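PDB 3H08: Rnh (Ribonuclease H) from Chlorobaculum tepidum, which probably cleaves the RNA strand of RNA-DNA hybrids endonucleolytically, leaving 5'-phosphomonoester ends, with magnesium as its cofactor. Local coordinates for residues I5-D10 against E57-P62; S30-I35 against N128-R133; G81-W86 against Q106-L111. The protein carries 3 engineered substitutions. All coordinates share one frame; numbering follows the deposited sequence. Where two conformers were deposited one is given.

Overall arrangement
The three contacts belong to one RNase H fold. Contacts 1 and 2 both reach its mixed sheet, their centres about 11 Å apart; the Y8 ring of strand 4-13 meets Y130. Contact 3 joins two helices, its centre about 17 Å from that of contact 1; the two touch where E57 OE2 and E107 OE1, like charges, come within 3.2 Å. Contacts 2 and 3 lie on opposite sides of the chain's centre, their nearest atoms about 10 Å apart. The bound magnesium ion is about 11 Å from the side chains of I7 and I108. Of its predicted ligands, D10 lies on segment 5-10, D135 about 7 Å from R133 and E48 about 8 Å from I108, side chain to side chain.

Contact 1. Residues I5-D10 against E57-P62; sequences ITIYTD and EALKEP
L59 turns its two methyl branches against I5 and I7, alternate residues on one face of strand 4-13, and these three side chains make the close contact. The tight part is the I5 side. L59 CD2 sits 3.8 Å from I5 CG2, and the same methyl is 3.9 Å from I5 CG1, so it is lodged beside the fork of the isoleucine instead of meeting a single tip. L59 and I5 lie alongside, pointing opposite ways. I5 is modelled in two conformers, and these distances hold for one of them. The other branch makes a looser contact: L59 CD1 meets I7 CD1 tip to tip at 4.2 Å. I7 reaches that far because CD1 stands anti to CA (chi2 -176°), which carries it out from the strand toward the leucine. No hydrogen bond links the segments, and only 114 Å² is buried between them. The solvent side is different in kind. K60 and P62 are exposed and stay clear of the strand, while E61, with a long, weak ion pair to K3, bends its end nearer, yet its OE2 stays 5.5 Å from I5 CD1. This is apolar packing in the RNase H fold: the loop from helix 44-57 to strand 64-69 meets the central strand, whose D10, a predicted magnesium ligand, takes no part. L59 also touches L26 of strand 18-28, V65 of strand 64-69 and H115, and so lies over the sheet at the exit of that helix.

Contact 2. Residues S30-I35 against N128-R133; sequences SSRKEI and NPYNSR
E34 and R133 bring the two backbones nearest, with CA atoms 8.9 Å apart, where strand 31-35 and helix 129-133 run only 30° from parallel at an axis separation of 11.2 Å. A surface salt-bridge network of R32, E34 and R133 spans that gap, joining an outermost strand of the RNase H sheet to the start of the C-terminal helix. R133 grips the carboxylate side-on with two nitrogens, one to each oxygen. The bond from R133 NE to E34 OE2 is 2.9 Å long and almost straight (177°), and it lies in the guanidinium plane but comes from above the carboxylate plane. R133 NH2 reaches E34 OE1 at 2.8 Å on its syn side, by a more bent bond. The carboxylate and guanidinium planes are 53° apart, in contrast to an ideal flat bidentate pair. With CG anti to its backbone N and a bend at the next torsion, R133 sends its guanidinium across the path of the extended E34 chain. E34 OE2 has a second donor from its own strand, R32 NH1 at 2.7 Å, which meets it nearly end-on and in the guanidinium plane. The shared carboxylate probably offsets the closeness of the two like charges, R32 NH1 and R133 NE being 4.4 Å apart. R133 NH1 is in turn salt-bridged to E136. R32 NH2 approaches the edge of the Y130 ring, 4.0 Å from CE1, so this is no cation stacked on a ring face; Y130 itself meets the Y8 ring. At the start of the helix, N128 is the N-cap: its OD1 accepts from N131 N at 2.9 Å, and weakly from Y130 N.

Contact 3. Residues G81-W86 against Q106-L111; sequences GWLKRW and QEILKL
The carbonyl oxygen of L109 is hydrogen-bonded to T113 OG1 further along its helix, while T112 OG1 bonds to I108 O and only weakly to L109 O; the side chain of L109 packs on L83. The motif is a pair of crossing helices of the RNase H fold, 82-88 and 102-114, whose short segments cross at -110° with axes 11.4 Å apart. L83, with CG swung anti to its backbone N (chi1 171°), projects toward the other helix, and its CD2 comes within 3.6 Å of L109 CD2 as the two leucines interleave from opposing directions. L83 CD1 lies alongside as well, 4.1 Å from L109 CG. L83 CD2 also meets I108 CG2, a looser contact at 4.5 Å, I108 being modelled in two conformers. W91 touches both leucines, and M78 touches L83 and I108, so the pair forms part of a larger apolar patch. With an alanine in place of L83, the CD1 and CD2 branches are gone, and a gap would probably open beside L109 CD2. At the solvent edge, the bent chain of K84 brings its aliphatic part rather than its charge to the contact, CE resting 3.7 Å from L109 CD2.

Contact 1. Residues I5-D10 against E57-P62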
loop_
_atom_site.group_PDB
_atom_site.type_symbol
_atom_site.label_atom_id
_atom_site.label_comp_id
_atom_site.label_asym_id
_atom_site.label_seq_id
_atom_site.Cartn_x
_atom_site.Cartn_y
_atom_site.Cartn_z
ATOM N N ILE A 5 3.563 11.196 9.528
ATOM C CA ILE A 5 4.117 9.848 9.534
ATOM C C ILE A 5 4.465 9.442 8.119
ATOM O O ILE A 5 3.616 9.501 7.230
ATOM C CB ILE A 5 3.068 8.812 10.054
ATOM C CG1 ILE A 5 2.419 9.290 11.343
ATOM C CG2 ILE A 5 3.700 7.464 10.255
ATOM C CD1 ILE A 5 3.389 9.558 12.465
ATOM N N THR A 6 5.677 8.933 7.917
ATOM C CA THR A 6 6.094 8.518 6.586
ATOM C C THR A 6 5.970 6.982 6.537
ATOM O O THR A 6 6.402 6.300 7.448
ATOM C CB THR A 6 7.501 9.027 6.306
ATOM O OG1 THR A 6 7.512 10.446 6.440
ATOM C CG2 THR A 6 7.981 8.625 4.919
ATOM N N ILE A 7 5.335 6.468 5.477
ATOM C CA ILE A 7 5.075 5.050 5.335
ATOM C C ILE A 7 5.625 4.591 4.008
ATOM O O ILE A 7 5.384 5.200 2.974
ATOM C CB ILE A 7 3.559 4.721 5.440
ATOM C CG1 ILE A 7 2.990 5.332 6.707
ATOM C CG2 ILE A 7 3.342 3.251 5.381
ATOM C CD1 ILE A 7 1.554 4.998 6.947
ATOM N N TYR A 8 6.358 3.487 4.063
ATOM C CA TYR A 8 6.978 2.851 2.902
ATOM C C TYR A 8 6.318 1.500 2.716
ATOM O O TYR A 8 6.295 0.701 3.630
ATOM C CB TYR A 8 8.453 2.696 3.126
ATOM C CG TYR A 8 9.168 3.986 3.406
ATOM C CD1 TYR A 8 9.715 4.733 2.372
ATOM C CD2 TYR A 8 9.289 4.483 4.707
ATOM C CE1 TYR A 8 10.389 5.919 2.614
ATOM C CE2 TYR A 8 9.947 5.659 4.947
ATOM C CZ TYR A 8 10.482 6.391 3.898
ATOM O OH TYR A 8 11.198 7.558 4.147
ATOM N N THR A 9 5.742 1.268 1.555
ATOM C CA THR A 9 4.943 0.072 1.327
ATOM C C THR A 9 5.467 -0.714 0.123
ATOM O O THR A 9 5.929 -0.130 -0.885
ATOM C CB THR A 9 3.444 0.431 1.135
ATOM O OG1 THR A 9 3.257 1.133 -0.103
ATOM C CG2 THR A 9 2.943 1.255 2.276
ATOM N N ASP A 10 5.305 -2.039 0.170
ATOM C CA ASP A 10 5.687 -2.917 -0.949
ATOM C C ASP A 10 4.845 -4.162 -0.930
ATOM O O ASP A 10 4.504 -4.667 0.115
ATOM C CB ASP A 10 7.190 -3.317 -0.905
ATOM C CG ASP A 10 7.719 -3.937 -2.243
ATOM O OD1 ASP A 10 7.324 -5.093 -2.590
ATOM O OD2 ASP A 10 8.636 -3.335 -2.905
ATOM N N GLU A 57 -3.834 1.345 8.182
ATOM C CA GLU A 57 -4.584 0.761 9.301
ATOM C C GLU A 57 -3.755 0.693 10.587
ATOM O O GLU A 57 -4.318 0.645 11.680
ATOM C CB GLU A 57 -5.097 -0.615 8.945
ATOM C CG GLU A 57 -6.275 -0.579 8.028
ATOM C CD GLU A 57 -6.861 -1.947 7.678
ATOM O OE1 GLU A 57 -6.222 -2.988 7.913
ATOM O OE2 GLU A 57 -8.011 -1.960 7.157
ATOM N N ALA A 58 -2.429 0.692 10.445
ATOM C CA ALA A 58 -1.508 0.600 11.600
ATOM C C ALA A 58 -1.364 1.913 12.352
ATOM O O ALA A 58 -0.859 1.947 13.467
ATOM C CB ALA A 58 -0.160 0.123 11.158
ATOM N N LEU A 59 -1.847 2.990 11.777
ATOM C CA LEU A 59 -1.837 4.265 12.466
ATOM C C LEU A 59 -2.907 4.274 13.572
ATOM O O LEU A 59 -4.058 3.924 13.336
ATOM C CB LEU A 59 -2.097 5.371 11.474
ATOM C CG LEU A 59 -1.089 5.519 10.355
ATOM C CD1 LEU A 59 -1.652 6.387 9.269
ATOM C CD2 LEU A 59 0.175 6.079 10.840
ATOM N N LYS A 60 -2.532 4.712 14.768
ATOM C CA LYS A 60 -3.415 4.665 15.907
ATOM C C LYS A 60 -4.372 5.863 15.978
ATOM O O LYS A 60 -5.427 5.790 16.617
ATOM C CB LYS A 60 -2.596 4.646 17.200
ATOM C CG LYS A 60 -1.531 3.575 17.251
ATOM C CD LYS A 60 -0.730 3.687 18.534
ATOM C CE LYS A 60 0.641 3.086 18.410
ATOM N NZ LYS A 60 1.212 2.817 19.782
ATOM N N GLU A 61 -3.948 6.981 15.391
ATOM C CA GLU A 61 -4.733 8.194 15.379
ATOM C C GLU A 61 -4.692 8.819 13.986
ATOM O O GLU A 61 -3.823 8.493 13.201
ATOM C CB GLU A 61 -4.234 9.162 16.447
ATOM C CG GLU A 61 -2.870 9.767 16.208
ATOM C CD GLU A 61 -1.698 8.984 16.848
ATOM O OE1 GLU A 61 -1.820 8.532 18.010
ATOM O OE2 GLU A 61 -0.646 8.841 16.178
ATOM N N PRO A 62 -5.657 9.689 13.668
ATOM C CA PRO A 62 -5.594 10.415 12.385
ATOM C C PRO A 62 -4.251 11.113 12.222
ATOM O O PRO A 62 -3.761 11.740 13.175
ATOM C CB PRO A 62 -6.729 11.435 12.503
ATOM C CG PRO A 62 -7.707 10.729 13.324
ATOM C CD PRO A 62 -6.874 10.033 14.387
#

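Contact 2. Residues S30-I35 against N128-R133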
loop_
_atom_site.group_PDB
_atom_site.type_symbol
_atom_site.label_atom_id
_atom_site.label_comp_id
_atom_site.label_asym_id
_atom_site.label_seq_id
_atom_site.Cartn_x
_atom_site.Cartn_y
_atom_site.Cartn_z
ATOM N N SER A 30 12.850 9.099 14.874
ATOM C CA SER A 30 13.645 7.896 15.120
ATOM C C SER A 30 12.797 6.651 15.432
ATOM O O SER A 30 13.335 5.545 15.507
ATOM C CB SER A 30 14.636 8.140 16.248
ATOM O OG SER A 30 13.927 8.422 17.418
ATOM N N SER A 31 11.483 6.818 15.599
ATOM C CA SER A 31 10.613 5.666 15.812
ATOM C C SER A 31 10.263 4.967 14.507
ATOM O O SER A 31 10.010 5.613 13.482
ATOM C CB SER A 31 9.327 6.067 16.522
ATOM O OG SER A 31 8.637 7.060 15.813
ATOM N N ARG A 32 10.222 3.642 14.563
ATOM C CA ARG A 32 9.895 2.820 13.411
ATOM C C ARG A 32 8.925 1.709 13.834
ATOM O O ARG A 32 8.974 1.236 14.967
ATOM C CB ARG A 32 11.165 2.214 12.782
ATOM C CG ARG A 32 11.434 0.711 13.137
ATOM C CD ARG A 32 12.140 -0.060 11.993
ATOM N NE ARG A 32 13.092 0.793 11.282
ATOM C CZ ARG A 32 13.826 0.388 10.249
ATOM N NH1 ARG A 32 13.721 -0.853 9.797
ATOM N NH2 ARG A 32 14.675 1.233 9.675
ATOM N N LYS A 33 8.059 1.296 12.920
ATOM C CA LYS A 33 7.159 0.149 13.119
ATOM C C LYS A 33 7.147 -0.614 11.793
ATOM O O LYS A 33 7.035 -0.001 10.735
ATOM C CB LYS A 33 5.727 0.614 13.460
ATOM C CG LYS A 33 4.686 -0.546 13.629
ATOM C CD LYS A 33 3.268 -0.074 14.052
ATOM C CE LYS A 33 3.280 0.846 15.276
ATOM N NZ LYS A 33 1.889 1.258 15.740
ATOM N N GLU A 34 7.312 -1.929 11.870
ATOM C CA GLU A 34 7.254 -2.824 10.736
ATOM C C GLU A 34 6.033 -3.722 10.851
ATOM O O GLU A 34 5.738 -4.272 11.917
ATOM C CB GLU A 34 8.517 -3.680 10.640
ATOM C CG GLU A 34 9.761 -2.848 10.423
ATOM C CD GLU A 34 11.061 -3.628 10.344
ATOM O OE1 GLU A 34 11.108 -4.846 10.704
ATOM O OE2 GLU A 34 12.064 -2.997 9.923
ATOM N N ILE A 35 5.367 -3.921 9.728
ATOM C CA ILE A 35 4.282 -4.901 9.626
ATOM C C ILE A 35 4.420 -5.650 8.323
ATOM O O ILE A 35 4.982 -5.112 7.355
ATOM C CB ILE A 35 2.912 -4.223 9.722
ATOM C CG1 ILE A 35 2.743 -3.179 8.647
ATOM C CG2 ILE A 35 2.772 -3.572 11.095
ATOM C CD1 ILE A 35 1.343 -2.608 8.522
ATOM N N ASN A 128 15.414 3.309 -2.060
ATOM C CA ASN A 128 15.850 3.795 -0.766
ATOM C C ASN A 128 15.775 2.617 0.205
ATOM O O ASN A 128 15.082 1.632 -0.096
ATOM C CB ASN A 128 14.964 4.969 -0.314
ATOM C CG ASN A 128 13.550 4.541 -0.017
ATOM O OD1 ASN A 128 13.267 3.998 1.061
ATOM N ND2 ASN A 128 12.636 4.781 -0.973
ATOM N N PRO A 129 16.462 2.692 1.350
ATOM C CA PRO A 129 16.532 1.528 2.252
ATOM C C PRO A 129 15.228 1.181 2.933
ATOM O O PRO A 129 15.067 0.056 3.430
ATOM C CB PRO A 129 17.566 1.929 3.317
ATOM C CG PRO A 129 17.858 3.349 3.126
ATOM C CD PRO A 129 17.245 3.838 1.842
ATOM N N TYR A 130 14.303 2.142 2.983
ATOM C CA TYR A 130 13.021 1.920 3.675
ATOM C C TYR A 130 12.038 1.157 2.809
ATOM O O TYR A 130 11.467 0.162 3.241
ATOM C CB TYR A 130 12.481 3.228 4.200
ATOM C CG TYR A 130 13.538 3.982 4.995
ATOM C CD1 TYR A 130 13.929 3.551 6.270
ATOM C CD2 TYR A 130 14.191 5.063 4.445
ATOM C CE1 TYR A 130 14.923 4.237 6.989
ATOM C CE2 TYR A 130 15.177 5.751 5.147
ATOM C CZ TYR A 130 15.540 5.330 6.422
ATOM O OH TYR A 130 16.532 6.002 7.108
ATOM N N ASN A 131 11.868 1.562 1.556
ATOM C CA ASN A 131 11.142 0.690 0.631
ATOM C C ASN A 131 11.826 -0.639 0.468
ATOM O O ASN A 131 11.166 -1.639 0.331
ATOM C CB ASN A 131 10.908 1.346 -0.733
ATOM C CG ASN A 131 9.773 2.317 -0.710
ATOM O OD1 ASN A 131 8.562 1.915 -0.667
ATOM N ND2 ASN A 131 10.102 3.564 -0.735
ATOM N N SER A 132 13.164 -0.669 0.476
ATOM C CA SER A 132 13.838 -1.958 0.358
ATOM C C SER A 132 13.465 -2.862 1.533
ATOM O O SER A 132 13.282 -4.079 1.369
ATOM C CB SER A 132 15.329 -1.770 0.336
ATOM O OG SER A 132 15.738 -1.189 -0.889
ATOM N N ARG A 133 13.402 -2.286 2.721
ATOM C CA ARG A 133 13.024 -3.082 3.901
ATOM C C ARG A 133 11.589 -3.575 3.800
ATOM O O ARG A 133 11.309 -4.750 4.107
ATOM C CB ARG A 133 13.255 -2.288 5.209
ATOM C CG ARG A 133 12.811 -3.003 6.455
ATOM C CD ARG A 133 13.551 -4.286 6.665
ATOM N NE ARG A 133 13.202 -4.852 7.953
ATOM C CZ ARG A 133 13.380 -6.103 8.292
ATOM N NH1 ARG A 133 13.956 -6.933 7.461
ATOM N NH2 ARG A 133 13.043 -6.511 9.502
#

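Contact 3. Residues G81-W86 against Q106-L111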
loop_
_atom_site.group_PDB
_atom_site.type_symbol
_atom_site.label_atom_id
_atom_site.label_comp_id
_atom_site.label_asym_id
_atom_site.label_seq_id
_atom_site.Cartn_x
_atom_site.Cartn_y
_atom_site.Cartn_z
ATOM N N GLY A 81 -6.368 11.156 -10.206
ATOM C CA GLY A 81 -7.802 11.391 -9.960
ATOM C C GLY A 81 -8.707 10.231 -10.353
ATOM O O GLY A 81 -9.927 10.368 -10.335
ATOM N N TRP A 82 -8.110 9.087 -10.689
ATOM C CA TRP A 82 -8.867 7.959 -11.232
ATOM C C TRP A 82 -9.778 7.353 -10.174
ATOM O O TRP A 82 -10.933 7.043 -10.438
ATOM C CB TRP A 82 -7.923 6.883 -11.754
ATOM C CG TRP A 82 -7.045 7.327 -12.850
ATOM C CD1 TRP A 82 -7.186 8.442 -13.614
ATOM C CD2 TRP A 82 -5.916 6.626 -13.358
ATOM N NE1 TRP A 82 -6.194 8.490 -14.579
ATOM C CE2 TRP A 82 -5.402 7.382 -14.436
ATOM C CE3 TRP A 82 -5.285 5.428 -13.009
ATOM C CZ2 TRP A 82 -4.291 6.985 -15.153
ATOM C CZ3 TRP A 82 -4.167 5.035 -13.743
ATOM C CH2 TRP A 82 -3.693 5.808 -14.798
ATOM N N LEU A 83 -9.257 7.151 -8.979
ATOM C CA LEU A 83 -10.061 6.567 -7.933
ATOM C C LEU A 83 -11.327 7.399 -7.709
ATOM O O LEU A 83 -12.447 6.859 -7.620
ATOM C CB LEU A 83 -9.256 6.418 -6.642
ATOM C CG LEU A 83 -10.117 6.009 -5.447
ATOM C CD1 LEU A 83 -10.732 4.623 -5.655
ATOM C CD2 LEU A 83 -9.284 6.042 -4.206
ATOM N N LYS A 84 -11.174 8.715 -7.691
ATOM C CA LYS A 84 -12.345 9.578 -7.461
ATOM C C LYS A 84 -13.359 9.504 -8.589
ATOM O O LYS A 84 -14.562 9.526 -8.352
ATOM C CB LYS A 84 -11.901 11.018 -7.181
ATOM C CG LYS A 84 -11.101 11.135 -5.853
ATOM C CD LYS A 84 -11.652 10.174 -4.763
ATOM C CE LYS A 84 -10.729 10.037 -3.566
ATOM N NZ LYS A 84 -10.328 11.353 -2.988
ATOM N N ARG A 85 -12.876 9.329 -9.807
ATOM C CA ARG A 85 -13.768 9.148 -10.944
ATOM C C ARG A 85 -14.452 7.776 -10.928
ATOM O O ARG A 85 -15.631 7.649 -11.322
ATOM C CB ARG A 85 -12.999 9.335 -12.237
ATOM C CG ARG A 85 -12.430 10.738 -12.373
ATOM C CD ARG A 85 -12.857 11.397 -13.652
ATOM N NE ARG A 85 -12.305 12.748 -13.759
ATOM C CZ ARG A 85 -12.520 13.582 -14.777
ATOM N NH1 ARG A 85 -13.293 13.227 -15.801
ATOM N NH2 ARG A 85 -11.966 14.784 -14.761
ATOM N N TRP A 86 -13.728 6.749 -10.469
ATOM C CA TRP A 86 -14.296 5.398 -10.403
ATOM C C TRP A 86 -15.487 5.384 -9.471
ATOM O O TRP A 86 -16.532 4.833 -9.799
ATOM C CB TRP A 86 -13.270 4.363 -9.916
ATOM C CG TRP A 86 -12.156 4.117 -10.853
ATOM C CD1 TRP A 86 -12.142 4.323 -12.203
ATOM C CD2 TRP A 86 -10.856 3.635 -10.508
ATOM N NE1 TRP A 86 -10.920 3.972 -12.720
ATOM C CE2 TRP A 86 -10.116 3.543 -11.693
ATOM C CE3 TRP A 86 -10.268 3.218 -9.309
ATOM C CZ2 TRP A 86 -8.791 3.093 -11.707
ATOM C CZ3 TRP A 86 -8.944 2.776 -9.335
ATOM C CH2 TRP A 86 -8.242 2.698 -10.515
ATOM N N GLN A 106 -12.186 0.430 -1.871
ATOM C CA GLN A 106 -13.129 0.969 -0.890
ATOM C C GLN A 106 -12.445 1.199 0.440
ATOM O O GLN A 106 -12.772 2.137 1.166
ATOM C CB GLN A 106 -14.304 0.016 -0.709
ATOM C CG GLN A 106 -15.281 0.135 -1.846
ATOM C CD GLN A 106 -16.303 -0.979 -1.905
ATOM O OE1 GLN A 106 -17.322 -0.831 -2.556
ATOM N NE2 GLN A 106 -16.025 -2.104 -1.244
ATOM N N GLU A 107 -11.531 0.308 0.780
ATOM C CA GLU A 107 -10.771 0.456 2.014
ATOM C C GLU A 107 -9.868 1.679 1.934
ATOM O O GLU A 107 -9.776 2.443 2.886
ATOM C CB GLU A 107 -9.950 -0.797 2.296
ATOM C CG GLU A 107 -10.720 -1.886 2.911
ATOM C CD GLU A 107 -11.278 -1.438 4.255
ATOM O OE1 GLU A 107 -10.474 -1.185 5.196
ATOM O OE2 GLU A 107 -12.497 -1.274 4.350
ATOM N N ILE A 108 -9.222 1.860 0.794
ATOM C CA ILE A 108 -8.327 2.994 0.591
ATOM C C ILE A 108 -9.094 4.305 0.627
ATOM O O ILE A 108 -8.580 5.301 1.141
ATOM C CB ILE A 108 -7.522 2.852 -0.730
ATOM C CG1 ILE A 108 -6.564 1.670 -0.618
ATOM C CG2 ILE A 108 -6.766 4.150 -1.045
ATOM C CD1 ILE A 108 -5.934 1.230 -1.945
ATOM N N LEU A 109 -10.323 4.318 0.100
ATOM C CA LEU A 109 -11.190 5.499 0.234
ATOM C C LEU A 109 -11.437 5.870 1.702
ATOM O O LEU A 109 -11.356 7.044 2.075
ATOM C CB LEU A 109 -12.509 5.261 -0.479
ATOM C CG LEU A 109 -12.403 5.449 -1.958
ATOM C CD1 LEU A 109 -13.688 4.909 -2.609
ATOM C CD2 LEU A 109 -12.203 6.908 -2.319
ATOM N N LYS A 110 -11.771 4.878 2.529
ATOM C CA LYS A 110 -12.014 5.110 3.927
ATOM C C LYS A 110 -10.772 5.635 4.651
ATOM O O LYS A 110 -10.826 6.602 5.421
ATOM C CB LYS A 110 -12.539 3.829 4.579
ATOM C CG LYS A 110 -13.946 3.434 4.108
ATOM C CD LYS A 110 -14.288 2.039 4.619
ATOM C CE LYS A 110 -14.599 2.096 6.100
ATOM N NZ LYS A 110 -15.193 0.812 6.622
ATOM N N LEU A 111 -9.650 5.033 4.364
ATOM C CA LEU A 111 -8.414 5.350 5.075
ATOM C C LEU A 111 -7.865 6.704 4.682
ATOM O O LEU A 111 -7.167 7.339 5.454
ATOM C CB LEU A 111 -7.386 4.256 4.809
ATOM C CG LEU A 111 -7.734 2.975 5.533
ATOM C CD1 LEU A 111 -6.992 1.781 4.943
ATOM C CD2 LEU A 111 -7.413 3.101 7.012
#